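Local coordinates for protein adhesin LabA (Helicobacter pylori, PDB 6GMM) that probably serves as a lectin-type adhesin that binds LacdiNAc glycans of the gastric mucosa, at residues 203-214 and 228-237. Numbering follows the deposited sequence.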
ATOM      1  N   ASN A 203      -5.071  21.232   6.036  1.00 26.06           N
ATOM      2  CA  ASN A 203      -3.802  21.745   5.553  1.00 27.05           C
ATOM      3  C   ASN A 203      -3.918  23.077   4.841  1.00 33.26           C
ATOM      4  O   ASN A 203      -3.126  23.971   5.155  1.00 33.51           O
ATOM      5  CB  ASN A 203      -3.099  20.699   4.691  1.00 22.89           C
ATOM      6  CG  ASN A 203      -1.690  21.067   4.316  1.00 44.64           C
ATOM      7  OD1 ASN A 203      -0.810  21.278   5.171  1.00 31.07           O
ATOM      8  ND2 ASN A 203      -1.457  21.163   3.021  1.00 39.28           N
ATOM      9  N   SER A 204      -4.883  23.220   3.892  1.00 31.15           N
ATOM     10  CA  SER A 204      -5.073  24.472   3.128  1.00 32.66           C
ATOM     11  C   SER A 204      -5.702  25.610   3.961  1.00 33.58           C
ATOM     12  O   SER A 204      -5.244  26.762   3.869  1.00 33.38           O
ATOM     13  CB  SER A 204      -5.853  24.228   1.837  1.00 39.77           C
ATOM     14  OG  SER A 204      -7.076  23.547   2.071  1.00 54.45           O
ATOM     15  N   ALA A 205      -6.735  25.293   4.790  1.00 26.69           N
ATOM     16  CA  ALA A 205      -7.349  26.290   5.656  1.00 26.79           C
ATOM     17  C   ALA A 205      -6.299  26.742   6.680  1.00 31.08           C
ATOM     18  O   ALA A 205      -6.233  27.926   7.005  1.00 31.29           O
ATOM     19  CB  ALA A 205      -8.562  25.707   6.359  1.00 26.59           C
ATOM     20  N   CYS A 206      -5.412  25.809   7.098  1.00 27.21           N
ATOM     21  CA  CYS A 206      -4.310  26.051   8.036  1.00 27.53           C
ATOM     22  C   CYS A 206      -4.710  27.026   9.181  1.00 27.33           C
ATOM     23  O   CYS A 206      -4.083  28.079   9.324  1.00 26.63           O
ATOM     24  CB  CYS A 206      -3.083  26.551   7.282  1.00 29.69           C
ATOM     25  SG  CYS A 206      -1.667  26.907   8.352  1.00 35.15           S
ATOM     26  N   PRO A 207      -5.749  26.719   9.991  1.00 23.70           N
ATOM     27  CA  PRO A 207      -6.154  27.663  11.051  1.00 24.38           C
ATOM     28  C   PRO A 207      -5.090  27.786  12.142  1.00 30.54           C
ATOM     29  O   PRO A 207      -4.148  26.993  12.153  1.00 32.11           O
ATOM     30  CB  PRO A 207      -7.438  27.022  11.589  1.00 24.35           C
ATOM     31  CG  PRO A 207      -7.220  25.556  11.353  1.00 26.74           C
ATOM     32  CD  PRO A 207      -6.619  25.526   9.991  1.00 23.43           C
ATOM     33  N   TRP A 208      -5.228  28.759  13.041  1.00 28.14           N
ATOM     34  CA  TRP A 208      -4.291  28.958  14.141  1.00 29.72           C
ATOM     35  C   TRP A 208      -4.597  27.953  15.238  1.00 33.28           C
ATOM     36  O   TRP A 208      -5.703  27.439  15.299  1.00 31.12           O
ATOM     37  CB  TRP A 208      -4.407  30.394  14.663  1.00 30.20           C
ATOM     38  CG  TRP A 208      -3.465  30.793  15.761  1.00 32.56           C
ATOM     39  CD1 TRP A 208      -3.795  31.067  17.056  1.00 36.11           C
ATOM     40  CD2 TRP A 208      -2.073  31.112  15.625  1.00 33.63           C
ATOM     41  NE1 TRP A 208      -2.695  31.541  17.740  1.00 37.26           N
ATOM     42  CE2 TRP A 208      -1.622  31.574  16.886  1.00 39.29           C
ATOM     43  CE3 TRP A 208      -1.158  31.056  14.561  1.00 35.41           C
ATOM     44  CZ2 TRP A 208      -0.282  31.933  17.121  1.00 39.70           C
ATOM     45  CZ3 TRP A 208       0.159  31.447  14.785  1.00 38.56           C
ATOM     46  CH2 TRP A 208       0.589  31.867  16.055  1.00 40.15           C
ATOM     47  N   ILE A 209      -3.602  27.623  16.055  1.00 32.19           N
ATOM     48  CA  ILE A 209      -3.771  26.719  17.193  1.00 31.28           C
ATOM     49  C   ILE A 209      -3.695  27.622  18.413  1.00 32.92           C
ATOM     50  O   ILE A 209      -2.799  28.474  18.459  1.00 32.72           O
ATOM     51  CB  ILE A 209      -2.697  25.574  17.207  1.00 34.37           C
ATOM     52  CG1 ILE A 209      -2.794  24.625  15.946  1.00 33.58           C
ATOM     53  CG2 ILE A 209      -2.738  24.761  18.512  1.00 35.26           C
ATOM     54  CD1 ILE A 209      -4.155  23.852  15.737  1.00 39.39           C
ATOM     55  N   ASN A 210      -4.625  27.459  19.383  1.00 29.43           N
ATOM     56  CA  ASN A 210      -4.699  28.281  20.609  1.00 30.42           C
ATOM     57  C   ASN A 210      -3.329  28.372  21.281  1.00 35.41           C
ATOM     58  O   ASN A 210      -2.672  27.342  21.487  1.00 31.24           O
ATOM     59  CB  ASN A 210      -5.783  27.765  21.608  1.00 29.29           C
ATOM     60  CG  ASN A 210      -7.213  27.721  21.082  1.00 42.82           C
ATOM     61  OD1 ASN A 210      -8.055  26.912  21.537  1.00 31.07           O
ATOM     62  ND2 ASN A 210      -7.533  28.588  20.122  1.00 31.27           N
ATOM     63  N   ASN A 211      -2.866  29.619  21.543  1.00 36.52           N
ATOM     64  CA  ASN A 211      -1.546  29.899  22.144  1.00 39.16           C
ATOM     65  C   ASN A 211      -0.368  29.381  21.274  1.00 42.80           C
ATOM     66  O   ASN A 211       0.714  29.083  21.793  1.00 44.37           O
ATOM     67  CB  ASN A 211      -1.464  29.378  23.596  1.00 42.78           C
ATOM     68  CG  ASN A 211      -2.602  29.853  24.462  1.00 67.85           C
ATOM     69  OD1 ASN A 211      -2.763  31.049  24.715  1.00 65.06           O
ATOM     70  ND2 ASN A 211      -3.430  28.926  24.920  1.00 59.80           N
ATOM     71  N   GLY A 212      -0.595  29.302  19.960  1.00 36.88           N
ATOM     72  CA  GLY A 212       0.396  28.848  18.990  1.00 36.86           C
ATOM     73  C   GLY A 212       0.879  27.444  19.273  1.00 40.69           C
ATOM     74  O   GLY A 212       2.049  27.129  19.033  1.00 41.11           O
ATOM     75  N   GLY A 213      -0.021  26.630  19.830  1.00 36.72           N
ATOM     76  CA  GLY A 213       0.236  25.245  20.201  1.00 36.27           C
ATOM     77  C   GLY A 213       0.902  25.017  21.544  1.00 43.09           C
ATOM     78  O   GLY A 213       1.057  23.859  21.931  1.00 42.22           O
ATOM     79  N   ALA A 214       1.303  26.098  22.276  1.00 42.08           N
ATOM     80  CA  ALA A 214       1.974  25.978  23.580  1.00 43.76           C
ATOM     81  C   ALA A 214       1.102  25.230  24.589  1.00 48.45           C
ATOM     82  O   ALA A 214      -0.115  25.430  24.617  1.00 48.01           O
ATOM     83  CB  ALA A 214       2.341  27.350  24.115  1.00 46.15           C
ATOM     84  N   LEU A 228       7.268  22.390  19.015  1.00 45.12           N
ATOM     85  CA  LEU A 228       7.109  23.677  18.332  1.00 45.11           C
ATOM     86  C   LEU A 228       8.441  24.196  17.772  1.00 52.79           C
ATOM     87  O   LEU A 228       9.427  24.337  18.506  1.00 55.06           O
ATOM     88  CB  LEU A 228       6.460  24.734  19.257  1.00 45.27           C
ATOM     89  CG  LEU A 228       5.197  24.322  20.028  1.00 47.39           C
ATOM     90  CD1 LEU A 228       4.866  25.328  21.099  1.00 48.34           C
ATOM     91  CD2 LEU A 228       4.013  24.096  19.098  1.00 45.55           C
ATOM     92  N   LYS A 229       8.459  24.456  16.463  1.00 48.51           N
ATOM     93  CA  LYS A 229       9.613  24.949  15.722  1.00 49.46           C
ATOM     94  C   LYS A 229       9.394  26.415  15.283  1.00 54.64           C
ATOM     95  O   LYS A 229       9.896  26.850  14.246  1.00 56.18           O
ATOM     96  CB  LYS A 229       9.900  24.023  14.521  1.00 50.69           C
ATOM     97  CG  LYS A 229      10.368  22.608  14.891  1.00 53.89           C
ATOM     98  CD  LYS A 229      10.349  21.679  13.674  1.00 57.71           C
ATOM     99  CE  LYS A 229      10.721  20.245  13.988  1.00 63.79           C
ATOM    100  NZ  LYS A 229       9.604  19.508  14.635  1.00 70.73           N
ATOM    101  N   GLY A 230       8.651  27.158  16.087  1.00 50.62           N
ATOM    102  CA  GLY A 230       8.388  28.572  15.843  1.00 51.14           C
ATOM    103  C   GLY A 230       7.210  28.933  14.958  1.00 51.93           C
ATOM    104  O   GLY A 230       7.081  30.100  14.589  1.00 53.89           O
ATOM    105  N   ASP A 231       6.336  27.970  14.621  1.00 43.21           N
ATOM    106  CA  ASP A 231       5.139  28.246  13.824  1.00 40.45           C
ATOM    107  C   ASP A 231       3.906  27.744  14.566  1.00 40.59           C
ATOM    108  O   ASP A 231       3.819  26.551  14.874  1.00 37.60           O
ATOM    109  CB  ASP A 231       5.223  27.630  12.425  1.00 41.12           C
ATOM    110  CG  ASP A 231       4.159  28.201  11.511  1.00 43.99           C
ATOM    111  OD1 ASP A 231       4.417  29.254  10.889  1.00 48.34           O
ATOM    112  OD2 ASP A 231       3.040  27.639  11.479  1.00 33.86           O
ATOM    113  N   GLY A 232       2.977  28.661  14.851  1.00 36.93           N
ATOM    114  CA  GLY A 232       1.772  28.379  15.624  1.00 34.90           C
ATOM    115  C   GLY A 232       0.532  27.929  14.881  1.00 36.67           C
ATOM    116  O   GLY A 232      -0.486  27.668  15.523  1.00 36.65           O
ATOM    117  N   SER A 233       0.589  27.813  13.546  1.00 32.82           N
ATOM    118  CA  SER A 233      -0.562  27.375  12.748  1.00 31.54           C
ATOM    119  C   SER A 233      -0.656  25.848  12.701  1.00 34.66           C
ATOM    120  O   SER A 233       0.337  25.190  13.005  1.00 34.07           O
ATOM    121  CB  SER A 233      -0.464  27.935  11.335  1.00 34.55           C
ATOM    122  OG  SER A 233       0.519  27.261  10.567  1.00 36.13           O
ATOM    123  N   ALA A 234      -1.832  25.289  12.307  1.00 31.83           N
ATOM    124  CA  ALA A 234      -2.060  23.832  12.181  1.00 31.51           C
ATOM    125  C   ALA A 234      -1.124  23.169  11.168  1.00 37.84           C
ATOM    126  O   ALA A 234      -0.533  22.111  11.455  1.00 37.42           O
ATOM    127  CB  ALA A 234      -3.513  23.538  11.808  1.00 30.68           C
ATOM    128  N   CYS A 235      -0.977  23.783   9.980  1.00 36.11           N
ATOM    129  CA  CYS A 235      -0.112  23.213   8.944  1.00 36.13           C
ATOM    130  C   CYS A 235       1.399  23.409   9.249  1.00 38.44           C
ATOM    131  O   CYS A 235       2.245  22.745   8.650  1.00 40.32           O
ATOM    132  CB  CYS A 235      -0.499  23.716   7.557  1.00 37.83           C
ATOM    133  SG  CYS A 235       0.212  25.325   7.121  1.00 44.54           S
ATOM    134  N   GLY A 236       1.713  24.277  10.204  1.00 32.81           N
ATOM    135  CA  GLY A 236       3.078  24.489  10.672  1.00 32.76           C
ATOM    136  C   GLY A 236       3.444  23.463  11.726  1.00 31.55           C
ATOM    137  O   GLY A 236       4.344  22.657  11.519  1.00 29.52           O
ATOM    138  N   ILE A 237       2.704  23.454  12.845  1.00 27.73           N
ATOM    139  CA  ILE A 237       2.880  22.503  13.951  1.00 27.36           C
ATOM    140  C   ILE A 237       2.840  21.021  13.471  1.00 27.63           C
ATOM    141  O   ILE A 237       3.678  20.224  13.887  1.00 24.76           O
ATOM    142  CB  ILE A 237       1.838  22.785  15.080  1.00 29.15           C
ATOM    143  CG1 ILE A 237       2.136  24.123  15.764  1.00 30.89           C
ATOM    144  CG2 ILE A 237       1.810  21.674  16.138  1.00 29.22           C
ATOM    145  CD1 ILE A 237       0.922  24.759  16.471  1.00 42.72           C
TER
HETATM  146  O   HOH W   1       1.655  21.377   6.337  1.00 31.54           O
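At the end of helix 188-205, N203 places OD1 3.4 Å from C235 CB, and one water donates to this oxygen and C235 O. C206, the first residue past the helix, with positive phi, forms the disulfide with C235; its modelled SG-SG separation of 2.7 Å is long for a covalent bond. P207 O accepts from A234 N at 2.9 Å, nearly straight (165°). W208 lays one indole face over the G232 peptide (CZ3 to G232 C 3.5 Å), with G212 CA over the same face; although CB points away, CG anti to the backbone N (chi1 -177°) brings the six-membered ring back. The I209 N to G232 O bond (3.2 Å) and the P207-A234 bond flank W208 and S233, a single non-hydrogen-bonded antiparallel pair. I209 packs on A234 and crosses I237, CG1 to CD1 3.8 Å. Next, the G212 and G213 backbone meets I237 CD1 and the L228 methyls. Within 228-237, D231 OD2 accepts from S233 N (an Asx turn) and S233 OG (2.7 Å), which takes a weak bond from G236 N; D231 OD1 is hydrogen-bonded to Y123 OH. The arrangement is a disulfide-closed loop in the SabA-like adhesion domain, its returning segment leading into short helix 234-237, N-capped by S233.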